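Alginate lyase A1-II' (Sphingomonas sp. A1, PDB 2CWS) probably depolymerises alginate as a family-7 polysaccharide lyase, this chain being the lyase domain of a longer protein. Local coordinates at residues G87-K92 against S222-S228; V81-W85 against K194-F200; L12-L17 against S28-L32; V168-A173 against V184-G188; L93-Q99 against L158-M164. All blocks are in the same frame, centred on the assembly; numbering follows the deposited sequence. Where two conformers were deposited one is given.

Interaction 1: G87-K92 against S222-S228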
# COMPACT_ATOMS: atom_id res chain seq x y z
N GLY A 87 -1.39 5.87 -19.71
CA GLY A 87 -0.07 5.22 -19.67
C GLY A 87 -0.09 4.02 -18.75
O GLY A 87 -1.18 3.57 -18.31
N THR A 88 1.10 3.51 -18.41
CA THR A 88 1.25 2.30 -17.62
C THR A 88 2.04 2.58 -16.37
O THR A 88 3.08 3.21 -16.38
CB THR A 88 1.91 1.20 -18.47
OG1 THR A 88 1.00 0.80 -19.49
CG2 THR A 88 2.25 -0.01 -17.65
N HIS A 89 1.49 2.09 -15.25
CA HIS A 89 1.97 2.38 -13.91
C HIS A 89 1.93 1.09 -13.12
O HIS A 89 0.80 0.59 -12.89
CB HIS A 89 1.02 3.41 -13.26
CG HIS A 89 0.82 4.61 -14.17
ND1 HIS A 89 1.80 5.56 -14.35
CD2 HIS A 89 -0.19 4.89 -15.02
CE1 HIS A 89 1.37 6.45 -15.24
NE2 HIS A 89 0.16 6.05 -15.65
N THR A 90 3.08 0.52 -12.75
CA THR A 90 3.10 -0.83 -12.23
C THR A 90 3.95 -0.93 -10.98
O THR A 90 5.12 -0.56 -11.01
CB THR A 90 3.69 -1.79 -13.29
OG1 THR A 90 2.83 -1.64 -14.45
CG2 THR A 90 3.64 -3.23 -12.79
N MET A 91 3.38 -1.50 -9.93
CA MET A 91 4.14 -1.88 -8.73
C MET A 91 4.22 -3.38 -8.65
O MET A 91 3.21 -4.08 -8.83
CB MET A 91 3.42 -1.30 -7.50
CG MET A 91 4.09 -1.78 -6.20
SD MET A 91 3.50 -0.91 -4.73
CE MET A 91 1.77 -1.51 -4.73
N LYS A 92 5.40 -3.87 -8.38
CA LYS A 92 5.64 -5.28 -8.13
C LYS A 92 6.26 -5.42 -6.75
O LYS A 92 7.10 -4.63 -6.35
CB LYS A 92 6.61 -5.93 -9.13
CG LYS A 92 6.11 -5.82 -10.55
CD LYS A 92 7.16 -6.50 -11.45
CE LYS A 92 7.50 -7.84 -10.80
NZ LYS A 92 8.48 -8.64 -11.56
N SER A 222 11.04 -7.66 -1.93
CA SER A 222 11.36 -6.88 -3.13
C SER A 222 10.20 -5.90 -3.33
O SER A 222 9.06 -6.20 -2.92
CB SER A 222 11.56 -7.79 -4.35
OG SER A 222 10.40 -8.53 -4.59
N LEU A 223 10.52 -4.76 -3.96
CA LEU A 223 9.49 -3.70 -4.15
C LEU A 223 9.99 -2.78 -5.24
O LEU A 223 11.07 -2.20 -5.10
CB LEU A 223 9.31 -2.89 -2.87
CG LEU A 223 8.36 -1.68 -2.95
CD1 LEU A 223 6.94 -2.09 -3.28
CD2 LEU A 223 8.43 -0.88 -1.65
N SER A 224 9.24 -2.66 -6.34
CA SER A 224 9.64 -1.81 -7.42
C SER A 224 8.42 -1.14 -8.03
O SER A 224 7.32 -1.66 -7.99
CB SER A 224 10.47 -2.54 -8.49
OG SER A 224 9.69 -3.51 -9.11
N VAL A 225 8.66 0.01 -8.65
CA VAL A 225 7.64 0.75 -9.38
C VAL A 225 8.21 1.15 -10.73
O VAL A 225 9.33 1.60 -10.82
CB VAL A 225 7.23 2.00 -8.59
CG1 VAL A 225 6.29 2.87 -9.41
CG2 VAL A 225 6.60 1.65 -7.26
N SER A 226 7.36 1.00 -11.77
CA SER A 226 7.72 1.37 -13.13
C SER A 226 6.59 2.17 -13.74
O SER A 226 5.45 1.74 -13.76
CB SER A 226 7.98 0.11 -13.97
OG SER A 226 8.22 0.41 -15.34
N HIS A 227 6.94 3.33 -14.31
CA HIS A 227 6.00 4.18 -15.03
C HIS A 227 6.47 4.21 -16.49
O HIS A 227 7.67 4.49 -16.76
CB HIS A 227 5.98 5.60 -14.44
CG HIS A 227 5.41 5.57 -13.05
ND1 HIS A 227 4.04 5.38 -12.86
CD2 HIS A 227 6.01 5.68 -11.86
CE1 HIS A 227 3.84 5.37 -11.56
NE2 HIS A 227 4.97 5.57 -10.91
N SER A 228 5.58 3.91 -17.44
CA SER A 228 6.01 3.78 -18.83
C SER A 228 4.84 4.14 -19.75
O SER A 228 3.76 4.56 -19.30
CB SER A 228 6.53 2.34 -19.17
OG SER A 228 5.47 1.36 -18.95
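His89 ND1 and His227 ND1 lie 2.7 Å apart in a nearly straight hydrogen bond (168°), and either ring could be the donor. The two imidazoles meet rim to rim, their planes 55° apart, neither over the other's face. Each ring is held at its far nitrogen: His89 NE2 bonds to Gln86 O and His227 NE2 to Glu72 OE2. The antiparallel backbones add six bonds in three hydrogen-bonded pairs, Thr88 with Ser228, Thr90 with Ser226 and Lys92 with Ser224; Ser226 N to Thr90 O measures 2.8 Å. On the face shared with the histidines, Met91 SD rests 3.9 Å from Leu223 CD1. The methionine CG stands anti to the backbone N (chi1 174°), which carries the thioether along the sheet's inner face. On the other face Thr88 CB meets Ser228 OG at 3.6 Å. Strands 88-99 and 215-228 are central in a seven-strand sheet; strand 162-169 flanks the former, while Trp15 and Phe200 of the opposing sheet cover Met91 and Val225.

Interaction 2: V81-W85 against K194-F200. With GOL (glycerol), chain D.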
# COMPACT_ATOMS: atom_id res chain seq x y z
N VAL A 81 3.05 15.76 -6.38
CA VAL A 81 3.38 15.27 -7.71
C VAL A 81 3.05 13.79 -7.81
O VAL A 81 3.66 12.96 -7.15
CB VAL A 81 4.86 15.50 -8.03
CG1 VAL A 81 5.20 14.99 -9.44
CG2 VAL A 81 5.24 16.99 -7.92
N ASN A 82 2.02 13.45 -8.60
CA ASN A 82 1.49 12.08 -8.63
C ASN A 82 1.14 11.76 -10.08
O ASN A 82 1.27 12.62 -10.94
CB ASN A 82 0.26 11.96 -7.68
CG ASN A 82 0.68 12.27 -6.26
OD1 ASN A 82 0.37 13.41 -5.74
ND2 ASN A 82 1.46 11.43 -5.66
N TRP A 83 0.73 10.51 -10.35
CA TRP A 83 0.56 10.05 -11.73
C TRP A 83 -0.90 9.88 -12.09
O TRP A 83 -1.80 9.91 -11.25
CB TRP A 83 1.39 8.80 -11.98
CG TRP A 83 1.28 7.70 -10.97
CD1 TRP A 83 2.10 7.50 -9.88
CD2 TRP A 83 0.32 6.62 -10.94
NE1 TRP A 83 1.73 6.35 -9.20
CE2 TRP A 83 0.63 5.81 -9.83
CE3 TRP A 83 -0.77 6.27 -11.78
CZ2 TRP A 83 -0.11 4.67 -9.52
CZ3 TRP A 83 -1.49 5.13 -11.45
CH2 TRP A 83 -1.17 4.35 -10.34
N GLY A 84 -1.16 9.76 -13.40
CA GLY A 84 -2.50 9.78 -13.92
C GLY A 84 -2.97 8.47 -14.53
O GLY A 84 -2.26 7.47 -14.58
N TRP A 85 -4.23 8.54 -15.01
CA TRP A 85 -4.87 7.31 -15.49
C TRP A 85 -4.29 6.81 -16.81
O TRP A 85 -4.44 5.61 -17.09
CB TRP A 85 -6.37 7.54 -15.63
CG TRP A 85 -6.80 8.49 -16.74
CD1 TRP A 85 -6.81 9.84 -16.72
CD2 TRP A 85 -7.27 8.06 -18.04
NE1 TRP A 85 -7.26 10.30 -17.96
CE2 TRP A 85 -7.55 9.22 -18.78
CE3 TRP A 85 -7.46 6.81 -18.67
CZ2 TRP A 85 -8.03 9.16 -20.10
CZ3 TRP A 85 -7.94 6.72 -19.95
CH2 TRP A 85 -8.22 7.89 -20.65
N LYS A 194 -10.83 10.15 -13.99
CA LYS A 194 -9.88 10.93 -14.77
C LYS A 194 -9.58 12.26 -14.10
O LYS A 194 -8.61 12.90 -14.52
CB LYS A 194 -10.43 11.20 -16.18
CG LYS A 194 -10.60 9.95 -17.05
CD LYS A 194 -11.10 10.35 -18.43
CE LYS A 194 -11.44 9.18 -19.31
NZ LYS A 194 -11.73 9.61 -20.72
N ASN A 195 -10.36 12.67 -13.10
CA ASN A 195 -10.11 13.94 -12.38
C ASN A 195 -9.34 13.75 -11.09
O ASN A 195 -9.26 14.69 -10.28
CB ASN A 195 -11.46 14.60 -12.06
CG ASN A 195 -12.17 15.03 -13.36
OD1 ASN A 195 -11.51 15.48 -14.29
ND2 ASN A 195 -13.49 14.85 -13.37
N LEU A 196 -8.75 12.56 -10.93
CA LEU A 196 -7.87 12.28 -9.79
C LEU A 196 -6.52 11.86 -10.34
O LEU A 196 -6.39 11.37 -11.45
CB LEU A 196 -8.48 11.18 -8.92
CG LEU A 196 -9.80 11.56 -8.29
CD1 LEU A 196 -10.30 10.35 -7.49
CD2 LEU A 196 -9.69 12.78 -7.37
N LYS A 197 -5.51 12.00 -9.46
CA LYS A 197 -4.19 11.41 -9.66
C LYS A 197 -4.02 10.31 -8.64
O LYS A 197 -4.93 10.03 -7.83
CB LYS A 197 -3.11 12.47 -9.49
CG LYS A 197 -3.42 13.70 -10.37
CD LYS A 197 -3.20 13.43 -11.84
CE LYS A 197 -1.76 13.30 -12.24
NZ LYS A 197 -0.90 14.53 -12.31
N TYR A 198 -2.88 9.61 -8.68
CA TYR A 198 -2.69 8.36 -7.96
C TYR A 198 -1.27 8.21 -7.48
O TYR A 198 -0.32 8.76 -8.07
CB TYR A 198 -2.98 7.10 -8.89
CG TYR A 198 -4.37 7.23 -9.50
CD1 TYR A 198 -5.48 6.80 -8.75
CD2 TYR A 198 -4.59 7.85 -10.72
CE1 TYR A 198 -6.77 6.95 -9.26
CE2 TYR A 198 -5.85 8.04 -11.22
CZ TYR A 198 -6.94 7.60 -10.51
OH TYR A 198 -8.22 7.75 -10.95
N TYR A 199 -1.10 7.43 -6.43
CA TYR A 199 0.21 7.02 -5.96
C TYR A 199 0.09 5.62 -5.35
O TYR A 199 -0.97 5.23 -4.82
CB TYR A 199 0.80 8.01 -4.95
CG TYR A 199 -0.01 8.25 -3.72
CD1 TYR A 199 -0.91 9.32 -3.67
CD2 TYR A 199 0.06 7.45 -2.60
CE1 TYR A 199 -1.68 9.58 -2.57
CE2 TYR A 199 -0.70 7.67 -1.48
CZ TYR A 199 -1.60 8.73 -1.46
OH TYR A 199 -2.34 8.95 -0.33
N PHE A 200 1.18 4.87 -5.43
CA PHE A 200 1.24 3.55 -4.81
C PHE A 200 1.52 3.65 -3.32
O PHE A 200 2.14 4.62 -2.84
CB PHE A 200 2.31 2.70 -5.47
CG PHE A 200 2.00 2.23 -6.88
CD1 PHE A 200 2.73 2.64 -7.98
CD2 PHE A 200 0.94 1.34 -7.07
CE1 PHE A 200 2.45 2.16 -9.24
CE2 PHE A 200 0.67 0.86 -8.36
CZ PHE A 200 1.40 1.26 -9.44
C1 GOL D . 1.04 10.32 -15.29
O1 GOL D . 2.65 9.93 -15.28
C2 GOL D . 0.58 11.69 -15.52
O2 GOL D . -0.58 11.80 -16.19
C3 GOL D . 0.97 12.46 -14.65
O3 GOL D . 0.72 13.91 -14.10
O HOH W 1 0.68 15.57 -10.13
O HOH W 2 -5.59 10.94 -13.95
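Trp83 sits in an aromatic cluster with Tyr198 and Phe200, between the two sheets of the jelly roll. Its indole crosses both side chains at about a right angle, although the ring planes are oblique, 39° from Tyr198 and 44° from Phe200. Tyr198 CB makes a CH-pi contact 3.5 Å from the centroid of the Trp83 six-membered ring, almost on its normal, and Tyr198 O lies over the same indole near the rim. Trp83 CZ2 in turn stands over the Phe200 ring, 3.6 Å from Phe200 CE1. The indole reaches this place because CG lies between the backbone N and the carbonyl carbon (chi1 48°); Glu72 OE1 accepts from NE1. A single antiparallel bridge, with Trp83 N to Tyr198 O at 3.1 Å, fixes the backbones. Farther along, the extended Lys194 chain runs obliquely over the Trp85 indole. Water 2 joins Trp85 N to Leu196 O, while Lys194 CG lies 3.6 Å from the centroid of the Trp85 five-membered ring.

Interaction 3: L12-L17 against S28-L32. With SO4 (sulfate ion), chain C.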
# COMPACT_ATOMS: atom_id res chain seq x y z
N LEU A 12 14.61 3.11 -1.79
CA LEU A 12 13.56 3.92 -1.14
C LEU A 12 13.64 5.39 -1.52
O LEU A 12 13.07 6.25 -0.83
CB LEU A 12 13.56 3.70 0.38
CG LEU A 12 13.42 2.22 0.79
CD1 LEU A 12 13.38 2.08 2.28
CD2 LEU A 12 12.17 1.60 0.20
N SER A 13 14.35 5.68 -2.62
CA SER A 13 14.54 7.06 -3.04
C SER A 13 13.27 7.74 -3.49
O SER A 13 13.23 8.97 -3.49
CB SER A 13 15.61 7.17 -4.13
OG SER A 13 15.19 6.54 -5.33
N HIS A 14 12.24 6.94 -3.82
CA HIS A 14 10.94 7.48 -4.23
C HIS A 14 9.83 6.92 -3.35
O HIS A 14 8.68 6.70 -3.82
CB HIS A 14 10.68 7.26 -5.73
CG HIS A 14 11.59 8.11 -6.53
ND1 HIS A 14 11.22 9.39 -6.92
CD2 HIS A 14 12.84 7.89 -7.01
CE1 HIS A 14 12.22 9.91 -7.59
NE2 HIS A 14 13.20 9.03 -7.67
N TRP A 15 10.10 6.76 -2.07
CA TRP A 15 9.08 6.42 -1.07
C TRP A 15 9.30 7.29 0.17
O TRP A 15 10.47 7.53 0.51
CB TRP A 15 9.19 4.96 -0.64
CG TRP A 15 8.95 3.91 -1.68
CD1 TRP A 15 9.88 3.22 -2.40
CD2 TRP A 15 7.67 3.42 -2.13
NE1 TRP A 15 9.28 2.33 -3.25
CE2 TRP A 15 7.92 2.43 -3.10
CE3 TRP A 15 6.33 3.72 -1.77
CZ2 TRP A 15 6.88 1.72 -3.73
CZ3 TRP A 15 5.31 3.03 -2.40
CH2 TRP A 15 5.61 2.06 -3.36
N LYS A 16 8.24 7.64 0.86
CA LYS A 16 8.35 8.12 2.24
C LYS A 16 7.61 7.12 3.12
O LYS A 16 6.78 6.33 2.62
CB LYS A 16 7.82 9.55 2.43
CG LYS A 16 6.33 9.70 2.22
CD LYS A 16 5.88 11.14 2.50
CE LYS A 16 4.39 11.32 2.23
NZ LYS A 16 3.95 12.66 2.68
N LEU A 17 7.89 7.12 4.42
CA LEU A 17 7.31 6.17 5.33
C LEU A 17 6.40 6.87 6.33
O LEU A 17 6.80 7.88 6.93
CB LEU A 17 8.45 5.46 6.12
CG LEU A 17 8.02 4.49 7.25
CD1 LEU A 17 7.25 3.29 6.73
CD2 LEU A 17 9.28 4.06 7.98
N SER A 28 11.34 10.83 5.71
CA SER A 28 11.62 11.23 4.35
C SER A 28 12.38 10.15 3.58
O SER A 28 13.06 9.28 4.15
CB SER A 28 12.48 12.50 4.34
OG SER A 28 13.78 12.13 4.81
N SER A 29 12.28 10.21 2.26
CA SER A 29 13.05 9.30 1.42
C SER A 29 14.53 9.35 1.76
O SER A 29 15.21 8.33 1.83
CB SER A 29 12.94 9.64 -0.08
OG SER A 29 11.57 9.75 -0.46
N ALA A 30 15.04 10.56 1.95
CA ALA A 30 16.49 10.66 2.24
C ALA A 30 16.83 9.98 3.54
O ALA A 30 17.87 9.29 3.62
CB ALA A 30 16.92 12.12 2.30
N ASN A 31 16.02 10.14 4.57
CA ASN A 31 16.31 9.49 5.84
C ASN A 31 16.16 8.00 5.76
O ASN A 31 16.89 7.25 6.42
CB ASN A 31 15.52 10.11 6.97
CG ASN A 31 16.16 11.43 7.40
OD1 ASN A 31 17.41 11.60 7.31
ND2 ASN A 31 15.33 12.35 7.86
N LEU A 32 15.23 7.49 4.92
CA LEU A 32 15.17 6.04 4.71
C LEU A 32 16.49 5.56 4.11
O LEU A 32 17.03 4.54 4.51
CB LEU A 32 13.97 5.73 3.80
CG LEU A 32 12.59 5.95 4.40
CD1 LEU A 32 11.51 5.71 3.36
CD2 LEU A 32 12.36 5.11 5.64
S SO4 C . 0.26 12.76 1.75
O1 SO4 C . 0.78 11.28 1.71
O2 SO4 C . 1.38 13.62 1.92
O3 SO4 C . -0.47 13.07 0.61
O4 SO4 C . -0.62 12.68 2.92
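The start of the short helix 29-33 packs against strand 15-18 and the turn before it, and one serine makes the polar join. In the conformer described, Ser29 OG donates to Trp15 O at 2.7 Å. It approaches from above the carbonyl plane, 63° out of it, with a C=O...O angle of 117°, so the hydroxyl leans over the peptide group. OG is directed there by a chi1 of -52°, which sets it beside its own backbone N. The preceding Ser28 is the N-cap: its OG accepts from Asn31 N at 3.0 Å. One helical turn on, Leu32 enters between two strand-side leucines, crossing each at about a right angle. Leu32 CB is 4.0 Å from Leu12 CD1, and Leu32 CD2 is 4.0 Å from Leu17 CB; Phe41 touches all three leucines. The extended Lys16 chain carries NZ to a sulfate oxygen, O2, at 2.8 Å, and also into a salt bridge with Glu26. Arg71 NE shares the anion, probably acquired from the crystallisation liquor. The chemistry therefore divides: Ser28 caps the helix start, Ser29 satisfies a strand carbonyl, leucines bury the inner side, and the lysine charge is likely to be balanced by Glu26 and the sulfate.

Interaction 4: V168-A173 against V184-G188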
# COMPACT_ATOMS: atom_id res chain seq x y z
N VAL A 168 -1.89 -0.07 -13.45
CA VAL A 168 -2.89 0.69 -14.16
C VAL A 168 -2.38 0.92 -15.58
O VAL A 168 -1.26 1.43 -15.73
CB VAL A 168 -3.16 2.07 -13.49
CG1 VAL A 168 -3.97 2.99 -14.40
CG2 VAL A 168 -3.87 1.87 -12.15
N THR A 169 -3.17 0.58 -16.57
CA THR A 169 -2.89 0.99 -17.95
C THR A 169 -4.15 1.63 -18.48
O THR A 169 -5.20 0.97 -18.58
CB THR A 169 -2.45 -0.18 -18.84
OG1 THR A 169 -1.18 -0.65 -18.36
CG2 THR A 169 -2.29 0.28 -20.30
N ASP A 170 -4.09 2.90 -18.81
CA ASP A 170 -5.21 3.60 -19.48
C ASP A 170 -6.53 3.37 -18.76
O ASP A 170 -7.57 3.03 -19.35
CB ASP A 170 -5.25 3.19 -20.96
CG ASP A 170 -4.01 3.62 -21.71
OD1 ASP A 170 -3.63 2.91 -22.68
OD2 ASP A 170 -3.41 4.66 -21.31
N GLY A 171 -6.48 3.56 -17.41
CA GLY A 171 -7.76 3.56 -16.67
C GLY A 171 -8.31 2.18 -16.33
O GLY A 171 -9.46 2.13 -15.83
N VAL A 172 -7.53 1.13 -16.57
CA VAL A 172 -7.91 -0.23 -16.19
C VAL A 172 -6.88 -0.68 -15.14
O VAL A 172 -5.68 -0.47 -15.33
CB VAL A 172 -7.90 -1.19 -17.40
CG1 VAL A 172 -8.35 -2.58 -16.95
CG2 VAL A 172 -8.80 -0.62 -18.50
N ALA A 173 -7.39 -1.24 -14.05
CA ALA A 173 -6.54 -1.80 -13.00
C ALA A 173 -6.41 -3.30 -13.21
O ALA A 173 -7.43 -4.00 -13.35
CB ALA A 173 -7.13 -1.54 -11.62
N VAL A 184 -10.21 -4.67 -13.55
CA VAL A 184 -11.38 -3.80 -13.34
C VAL A 184 -11.17 -2.50 -14.12
O VAL A 184 -10.17 -1.82 -13.92
CB VAL A 184 -11.57 -3.49 -11.85
CG1 VAL A 184 -12.76 -2.54 -11.64
CG2 VAL A 184 -11.75 -4.77 -11.03
N ASP A 185 -12.12 -2.15 -14.99
CA ASP A 185 -12.02 -0.93 -15.78
C ASP A 185 -12.64 0.20 -14.95
O ASP A 185 -13.81 0.46 -15.00
CB ASP A 185 -12.66 -1.14 -17.14
CG ASP A 185 -12.59 0.11 -17.99
OD1 ASP A 185 -12.06 1.13 -17.54
OD2 ASP A 185 -13.07 -0.02 -19.16
N PHE A 186 -11.80 0.87 -14.15
CA PHE A 186 -12.32 1.85 -13.22
C PHE A 186 -12.72 3.14 -13.93
O PHE A 186 -13.79 3.67 -13.63
CB PHE A 186 -11.35 2.09 -12.03
CG PHE A 186 -9.97 2.63 -12.38
CD1 PHE A 186 -9.70 3.99 -12.31
CD2 PHE A 186 -8.93 1.76 -12.73
CE1 PHE A 186 -8.45 4.49 -12.58
CE2 PHE A 186 -7.69 2.26 -13.03
CZ PHE A 186 -7.41 3.63 -12.93
N VAL A 187 -11.93 3.63 -14.90
CA VAL A 187 -12.44 4.78 -15.63
C VAL A 187 -13.73 4.44 -16.38
O VAL A 187 -14.60 5.33 -16.50
CB VAL A 187 -11.31 5.29 -16.56
CG1 VAL A 187 -11.84 6.16 -17.67
CG2 VAL A 187 -10.22 6.00 -15.73
N GLY A 188 -13.87 3.20 -16.86
CA GLY A 188 -15.11 2.82 -17.53
C GLY A 188 -16.28 2.79 -16.56
O GLY A 188 -17.45 2.98 -17.00
O HOH W 3 -10.45 2.68 -19.23
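Gly171 O lies over one face of the Phe186 ring, 3.1 Å above its plane and offset toward the rim, and the same oxygen accepts from Val187 N at 3.0 Å. That bond is nearly straight (167°) and in the carbonyl plane. Gly171 CA makes a CH-pi contact with the same ring, 4.1 Å from its centroid. At the ring's edge, near its plane, come Val168 CG1, 3.8 Å from Phe186 CZ, and Ala173 N. This placement follows from chi1 of 61°, which sets CG between the backbone N and the carbonyl carbon and turns the ring back across the hairpin. With an alanine at Phe186, the Gly171 peptide would probably lose its aromatic cover and a gap would open between Val168 and Ala173. Gly171 itself admits no CB: one would lie 2.8 Å from Val187 CG2, a clash, and press on the preceding carbonyl.

Around this core, Ala173 and Val184 form a hydrogen-bonded antiparallel pair, with Ala173 N to Val184 O at 2.8 Å. Asp185 is the N-cap of helix 186-189; its OD1 accepts from Gly188 N at 2.8 Å, from above the carboxylate plane, and water 3 links that oxygen to Asp170 O. Trp193 meets Phe186 edge-to-face. A type I' turn from Thr169 to Val172 joins strands 162-169 and 172-177, the typical connection of a tight two-residue beta hairpin, here beside a capped helical turn.

Interaction 5: L93-Q99 against L158-M164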
# COMPACT_ATOMS: atom_id res chain seq x y z
N LEU A 93 5.83 -6.44 -6.01
CA LEU A 93 6.46 -6.69 -4.72
C LEU A 93 6.40 -8.18 -4.45
O LEU A 93 5.56 -8.92 -4.98
CB LEU A 93 5.83 -5.84 -3.59
CG LEU A 93 4.32 -6.06 -3.32
CD1 LEU A 93 4.03 -7.26 -2.42
CD2 LEU A 93 3.81 -4.81 -2.60
N SER A 94 7.26 -8.60 -3.53
CA SER A 94 7.16 -9.94 -2.96
C SER A 94 7.22 -9.78 -1.45
O SER A 94 7.99 -8.94 -0.96
CB SER A 94 8.19 -10.96 -3.47
OG SER A 94 9.46 -10.59 -3.02
N GLY A 95 6.40 -10.50 -0.74
CA GLY A 95 6.32 -10.28 0.70
C GLY A 95 5.51 -11.33 1.38
O GLY A 95 5.11 -12.35 0.78
N LYS A 96 5.23 -11.11 2.65
CA LYS A 96 4.40 -12.01 3.44
C LYS A 96 3.83 -11.23 4.63
O LYS A 96 4.38 -10.21 5.02
CB LYS A 96 5.13 -13.25 3.99
CG LYS A 96 6.35 -12.91 4.87
CD LYS A 96 6.87 -14.08 5.67
CE LYS A 96 7.49 -15.07 4.72
NZ LYS A 96 7.84 -16.35 5.46
N THR A 97 2.73 -11.76 5.14
CA THR A 97 2.19 -11.22 6.41
C THR A 97 2.55 -12.23 7.47
O THR A 97 2.22 -13.42 7.37
CB THR A 97 0.69 -10.96 6.26
OG1 THR A 97 0.51 -9.85 5.36
CG2 THR A 97 0.08 -10.55 7.60
N VAL A 98 3.21 -11.74 8.51
CA VAL A 98 3.78 -12.58 9.57
C VAL A 98 2.83 -12.71 10.75
O VAL A 98 2.77 -13.79 11.35
CB VAL A 98 5.12 -11.97 10.03
CG1 VAL A 98 5.66 -12.67 11.29
CG2 VAL A 98 6.15 -11.99 8.88
N GLN A 99 2.17 -11.62 11.12
CA GLN A 99 1.35 -11.58 12.33
C GLN A 99 0.18 -10.62 12.04
O GLN A 99 0.39 -9.56 11.43
CB GLN A 99 2.17 -11.06 13.52
CG GLN A 99 1.35 -10.96 14.81
CD GLN A 99 2.25 -10.42 15.92
OE1 GLN A 99 3.24 -11.07 16.30
NE2 GLN A 99 1.92 -9.27 16.51
N LEU A 158 -1.15 -16.99 6.29
CA LEU A 158 -0.16 -16.35 7.14
C LEU A 158 1.19 -17.00 6.95
O LEU A 158 1.31 -18.20 7.00
CB LEU A 158 -0.63 -16.49 8.61
CG LEU A 158 0.11 -15.59 9.59
CD1 LEU A 158 -0.38 -14.16 9.46
CD2 LEU A 158 -0.08 -16.11 11.01
N GLY A 159 2.21 -16.16 6.71
CA GLY A 159 3.58 -16.64 6.52
C GLY A 159 3.93 -17.05 5.10
O GLY A 159 5.12 -17.19 4.80
N ASP A 160 2.95 -17.24 4.22
CA ASP A 160 3.23 -17.60 2.85
C ASP A 160 3.82 -16.40 2.10
O ASP A 160 3.43 -15.28 2.30
CB ASP A 160 1.98 -18.00 2.10
CG ASP A 160 1.39 -19.34 2.50
OD1 ASP A 160 1.99 -20.12 3.30
OD2 ASP A 160 0.29 -19.64 1.93
N LEU A 161 4.72 -16.65 1.16
CA LEU A 161 5.25 -15.58 0.33
C LEU A 161 4.28 -15.36 -0.80
O LEU A 161 3.84 -16.34 -1.44
CB LEU A 161 6.59 -16.04 -0.27
CG LEU A 161 7.28 -14.95 -1.10
CD1 LEU A 161 7.95 -14.03 -0.09
CD2 LEU A 161 8.26 -15.47 -2.13
N TYR A 162 3.95 -14.11 -1.07
CA TYR A 162 3.17 -13.74 -2.27
C TYR A 162 4.01 -12.83 -3.16
O TYR A 162 4.79 -11.99 -2.69
CB TYR A 162 1.85 -13.05 -1.91
CG TYR A 162 1.86 -12.11 -0.70
CD1 TYR A 162 1.35 -12.53 0.50
CD2 TYR A 162 2.37 -10.82 -0.79
CE1 TYR A 162 1.33 -11.69 1.62
CE2 TYR A 162 2.39 -9.97 0.30
CZ TYR A 162 1.86 -10.41 1.51
OH TYR A 162 1.85 -9.64 2.66
N ASN A 163 3.79 -13.01 -4.45
CA ASN A 163 4.29 -12.14 -5.49
C ASN A 163 3.17 -11.31 -6.10
O ASN A 163 2.36 -11.83 -6.86
CB ASN A 163 4.91 -12.94 -6.63
CG ASN A 163 6.17 -13.63 -6.16
OD1 ASN A 163 7.11 -12.97 -5.76
ND2 ASN A 163 6.20 -14.96 -6.18
N MET A 164 3.11 -10.05 -5.76
CA MET A 164 1.99 -9.19 -6.08
C MET A 164 2.36 -8.23 -7.20
O MET A 164 3.51 -7.79 -7.27
CB MET A 164 1.61 -8.39 -4.83
CG MET A 164 0.43 -7.48 -5.02
SD MET A 164 0.10 -6.48 -3.55
CE MET A 164 -0.34 -7.76 -2.37
O HOH W 4 1.62 -14.16 4.01
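Strands 93-99 and 162-164 run antiparallel at 146°, their axes 4.8 Å apart, as neighbours in the seven-strand sheet of the jelly roll. Leu93 with Met164 and Gly95 with Tyr162 are hydrogen-bonded pairs, with Ser94 and Asn163 the non-hydrogen-bonded pair between them. Tyr162 N to Gly95 O, at 2.8 Å, is nearly straight (167°). Toward the N-terminal end of 158-164, Gly159 N bonds to Thr97 O, and water 4 joins Thr97 N to Asp160 O. On the far side of strand 88-99, Val98 and Gln99 both face Ile217 in a classic beta bulge.

The Tyr162 ring folds back over the partner strand, its chi1 of 37° bringing one face across the backbone, with Gly95 O 3.4 Å above the ring plane and over its centre. The phenol OH shares a hydrogen bond with Thr97 OG1 at 3.0 Å, in which either could be the donor. A phenylalanine in its place would probably leave Thr97 OG1 without this phenolic mate. On the same face Leu93 and Met164 lie side by side, pointing alike, with Leu93 CD1 3.6 Å from Met164 CB. Val108 and Phe129 of the opposing sheet touch both Tyr162 and Thr97. In the conformer described, Lys96 is bent at chi3 and curls back until Lys96 NZ donates to Gly159 O at 2.9 Å.

In the fold
Strand 88-99 carries interactions 1 and 5 end to end, their centres 19 Å apart, and Ser222 OG to Ser94 OG at 2.8 Å spans their junction. Interaction 4 continues from interaction 5 along strand 162-169 and meets interaction 1 through His89 O and Val168 N, 2.8 Å apart. Interaction 2 packs on interaction 1, where Trp83 stacks on His89, and on interaction 4, where Lys194 CE touches Val187 CG1. Trp15 CZ2 of interaction 3 lies 3.5 Å from Val225 CG2, a side-chain contact between the two sheets. Glycerol beside Trp83 and sulfate are probably from the crystallisation liquor; the sulfate, held by Lys16 and Arg71 near Tyr199, may mark an anion-binding pocket, consistent with a polyanionic substrate.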